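Local coordinates for cysteine desulfurase (Thermococcus onnurineus, PDB 5B87), which probably uses pyridoxal 5'-phosphate to take the sulfur from L-cysteine and pass it to a carrier, leaving L-alanine, at residues Val347-Pro352 / Val390-His395. Residues are numbered along the deposited sequence; the frame is centred on the assembly and turned at random.
Sequences VSFNVP and VRASFH. With ALA (alanine), chain F.
The ring of F349 leans over the side chain of V390, its partner in an antiparallel hydrogen-bonded pair. Both methyls of V390 face the same side of the ring: CG1 makes a CH-pi contact of 4.3 Å to the centroid, while CG2 lies toward the rim at CZ. A chi1 of 65° sets F349 CG between the backbone N and the carbonyl carbon, tipping the phenyl across to the neighbouring strand. A392, with just a methyl group, fits at the edge of the same ring, near its plane. Farther along this apolar face V347 CG1 meets F394 CE2 obliquely at 4.1 Å, and helix 309-329 packs against both residues. Branched and aromatic residues suit a surface closed by helices; V390 also touches helix 356-365.

Beneath the side chains, V347 pairs with A392 and F349 with V390, each through two backbone hydrogen bonds.

The other face is polar. S348 OG lies beside the aliphatic part of R391, 3.7 Å from CG, and is hydrogen-bonded to the carbonyl of A186; a small hydroxyl leaves the arginine room to pass. With CG anti to the backbone N (chi1 -172°) and a bend at chi3, R391 leads its guanidinium away from S348 to the bound alanine. Two nearly straight bonds, R391 NH1 to OXT of the alanine at 3.1 Å and R391 NH2 to its O at 3.0 Å, grip the carboxylate in the guanidinium plane. D41 forms a salt bridge with NH2 and the carbonyl of N185 accepts a hydrogen bond from NH1, probably fixing the group's rotation. This bidentate arginine-carboxylate clamp, carried on a sheet strand beside the cofactor, matches the substrate-carboxylate site of class-V PLP-dependent enzymes; the bound alanine is the expected product.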
ATOM      1  N   VAL B 347      -0.505  24.586 -14.236  1.00 33.93           N
ATOM      2  CA  VAL B 347      -0.450  25.274 -15.497  1.00 33.59           C
ATOM      3  C   VAL B 347       0.386  24.506 -16.482  1.00 32.61           C
ATOM      4  O   VAL B 347       1.574  24.487 -16.404  1.00 33.01           O
ATOM      5  CB  VAL B 347      -0.147  26.808 -15.432  1.00 37.93           C
ATOM      6  CG1 VAL B 347      -0.397  27.418 -14.087  1.00 36.06           C
ATOM      7  CG2 VAL B 347       1.208  27.179 -15.965  1.00 44.98           C
ATOM      8  N   SER B 348      -0.285  23.864 -17.404  1.00 28.76           N
ATOM      9  CA  SER B 348       0.378  23.139 -18.439  1.00 32.56           C
ATOM     10  C   SER B 348       0.627  24.146 -19.546  1.00 34.54           C
ATOM     11  O   SER B 348      -0.198  24.950 -19.824  1.00 32.39           O
ATOM     12  CB  SER B 348      -0.509  22.034 -18.950  1.00 32.45           C
ATOM     13  OG  SER B 348      -0.258  20.852 -18.289  1.00 36.93           O
ATOM     14  N   PHE B 349       1.781  24.088 -20.165  1.00 36.32           N
ATOM     15  CA  PHE B 349       2.148  25.003 -21.236  1.00 37.05           C
ATOM     16  C   PHE B 349       3.104  24.317 -22.215  1.00 41.06           C
ATOM     17  O   PHE B 349       3.515  23.162 -21.989  1.00 37.34           O
ATOM     18  CB  PHE B 349       2.739  26.316 -20.673  1.00 36.90           C
ATOM     19  CG  PHE B 349       4.028  26.149 -19.962  1.00 36.63           C
ATOM     20  CD1 PHE B 349       4.070  25.859 -18.579  1.00 39.53           C
ATOM     21  CD2 PHE B 349       5.225  26.274 -20.645  1.00 33.97           C
ATOM     22  CE1 PHE B 349       5.297  25.682 -17.920  1.00 34.28           C
ATOM     23  CE2 PHE B 349       6.435  26.089 -19.996  1.00 30.64           C
ATOM     24  CZ  PHE B 349       6.476  25.814 -18.652  1.00 35.09           C
ATOM     25  N   ASN B 350       3.389  24.996 -23.330  1.00 41.13           N
ATOM     26  CA  ASN B 350       4.345  24.519 -24.351  1.00 40.80           C
ATOM     27  C   ASN B 350       5.050  25.729 -24.907  1.00 41.20           C
ATOM     28  O   ASN B 350       4.428  26.773 -25.024  1.00 38.41           O
ATOM     29  CB  ASN B 350       3.643  23.834 -25.519  1.00 38.72           C
ATOM     30  CG  ASN B 350       3.557  22.315 -25.375  1.00 39.79           C
ATOM     31  OD1 ASN B 350       4.544  21.631 -25.070  1.00 33.76           O
ATOM     32  ND2 ASN B 350       2.364  21.784 -25.608  1.00 38.44           N
ATOM     33  N   VAL B 351       6.286  25.538 -25.328  1.00 41.86           N
ATOM     34  CA  VAL B 351       7.068  26.547 -26.001  1.00 48.55           C
ATOM     35  C   VAL B 351       7.172  26.095 -27.445  1.00 48.52           C
ATOM     36  O   VAL B 351       7.867  25.160 -27.751  1.00 44.65           O
ATOM     37  CB  VAL B 351       8.471  26.649 -25.468  1.00 47.40           C
ATOM     38  CG1 VAL B 351       9.234  27.681 -26.249  1.00 49.81           C
ATOM     39  CG2 VAL B 351       8.436  26.993 -24.019  1.00 49.13           C
ATOM     40  N   PRO B 352       6.425  26.825 -28.348  1.00 48.33           N
ATOM     41  CA  PRO B 352       6.498  26.355 -29.730  1.00 54.38           C
ATOM     42  C   PRO B 352       7.897  26.291 -30.277  1.00 55.31           C
ATOM     43  O   PRO B 352       8.638  27.240 -30.178  1.00 49.77           O
ATOM     44  CB  PRO B 352       5.688  27.378 -30.476  1.00 57.38           C
ATOM     45  CG  PRO B 352       4.661  27.753 -29.517  1.00 57.02           C
ATOM     46  CD  PRO B 352       5.513  28.039 -28.363  1.00 54.29           C
ATOM     47  N   VAL B 390       4.480  20.869 -20.841  1.00 38.09           N
ATOM     48  CA  VAL B 390       5.347  20.975 -19.713  1.00 34.16           C
ATOM     49  C   VAL B 390       4.385  21.496 -18.641  1.00 34.64           C
ATOM     50  O   VAL B 390       3.488  22.259 -18.916  1.00 30.61           O
ATOM     51  CB  VAL B 390       6.643  21.772 -19.953  1.00 40.95           C
ATOM     52  CG1 VAL B 390       6.685  22.479 -21.280  1.00 40.21           C
ATOM     53  CG2 VAL B 390       7.006  22.661 -18.794  1.00 43.57           C
ATOM     54  N   ARG B 391       4.563  21.034 -17.429  1.00 30.85           N
ATOM     55  CA  ARG B 391       3.659  21.366 -16.372  1.00 30.93           C
ATOM     56  C   ARG B 391       4.267  21.838 -15.084  1.00 29.71           C
ATOM     57  O   ARG B 391       5.080  21.196 -14.501  1.00 31.89           O
ATOM     58  CB  ARG B 391       2.807  20.134 -16.132  1.00 34.51           C
ATOM     59  CG  ARG B 391       1.649  20.266 -15.200  1.00 36.93           C
ATOM     60  CD  ARG B 391       1.126  18.900 -14.846  1.00 36.05           C
ATOM     61  NE  ARG B 391       2.029  18.190 -13.975  1.00 38.26           N
ATOM     62  CZ  ARG B 391       1.852  16.954 -13.561  1.00 35.56           C
ATOM     63  NH1 ARG B 391       0.809  16.280 -13.942  1.00 36.23           N
ATOM     64  NH2 ARG B 391       2.721  16.402 -12.771  1.00 34.69           N
ATOM     65  N   ALA B 392       3.797  22.980 -14.640  1.00 28.99           N
ATOM     66  CA  ALA B 392       4.209  23.553 -13.400  1.00 29.13           C
ATOM     67  C   ALA B 392       3.014  23.436 -12.518  1.00 29.64           C
ATOM     68  O   ALA B 392       1.952  23.778 -12.909  1.00 33.23           O
ATOM     69  CB  ALA B 392       4.590  24.995 -13.566  1.00 26.67           C
ATOM     70  N   SER B 393       3.210  22.941 -11.316  1.00 30.54           N
ATOM     71  CA  SER B 393       2.145  22.782 -10.368  1.00 29.05           C
ATOM     72  C   SER B 393       2.594  23.291  -9.031  1.00 29.12           C
ATOM     73  O   SER B 393       3.723  23.181  -8.684  1.00 29.22           O
ATOM     74  CB  SER B 393       1.632  21.355 -10.307  1.00 26.90           C
ATOM     75  OG  SER B 393       2.639  20.440 -10.192  1.00 22.09           O
ATOM     76  N   PHE B 394       1.671  23.866  -8.311  1.00 26.96           N
ATOM     77  CA  PHE B 394       1.965  24.471  -7.060  1.00 28.99           C
ATOM     78  C   PHE B 394       1.295  23.929  -5.833  1.00 28.66           C
ATOM     79  O   PHE B 394       0.386  23.164  -5.866  1.00 28.42           O
ATOM     80  CB  PHE B 394       1.519  25.931  -7.098  1.00 30.29           C
ATOM     81  CG  PHE B 394       1.921  26.673  -8.317  1.00 30.26           C
ATOM     82  CD1 PHE B 394       3.219  27.032  -8.530  1.00 30.81           C
ATOM     83  CD2 PHE B 394       0.987  27.041  -9.230  1.00 33.71           C
ATOM     84  CE1 PHE B 394       3.578  27.716  -9.654  1.00 30.23           C
ATOM     85  CE2 PHE B 394       1.336  27.738 -10.355  1.00 32.12           C
ATOM     86  CZ  PHE B 394       2.632  28.071 -10.568  1.00 32.12           C
ATOM     87  N   HIS B 395       1.787  24.430  -4.734  1.00 28.10           N
ATOM     88  CA  HIS B 395       1.251  24.195  -3.448  1.00 27.22           C
ATOM     89  C   HIS B 395       1.460  25.434  -2.608  1.00 27.16           C
ATOM     90  O   HIS B 395       2.111  26.351  -3.027  1.00 28.54           O
ATOM     91  CB  HIS B 395       1.742  22.937  -2.787  1.00 27.55           C
ATOM     92  CG  HIS B 395       0.716  22.335  -1.890  1.00 30.16           C
ATOM     93  ND1 HIS B 395       0.635  20.996  -1.636  1.00 33.27           N
ATOM     94  CD2 HIS B 395      -0.291  22.902  -1.203  1.00 28.80           C
ATOM     95  CE1 HIS B 395      -0.369  20.764  -0.827  1.00 33.07           C
ATOM     96  NE2 HIS B 395      -0.943  21.907  -0.547  1.00 33.13           N
TER
HETATM   97  N   ALA F 401      -1.135  11.850 -11.132  1.00 51.79           N
HETATM   98  CA  ALA F 401       0.309  12.246 -11.032  1.00 56.60           C
HETATM   99  C   ALA F 401       0.874  13.119 -12.177  1.00 58.54           C
HETATM  100  O   ALA F 401       1.998  13.537 -12.161  1.00 51.94           O
HETATM  101  CB  ALA F 401       1.293  11.075 -10.762  1.00 57.81           C
HETATM  102  OXT ALA F 401       0.238  13.379 -13.014  1.00 63.52           O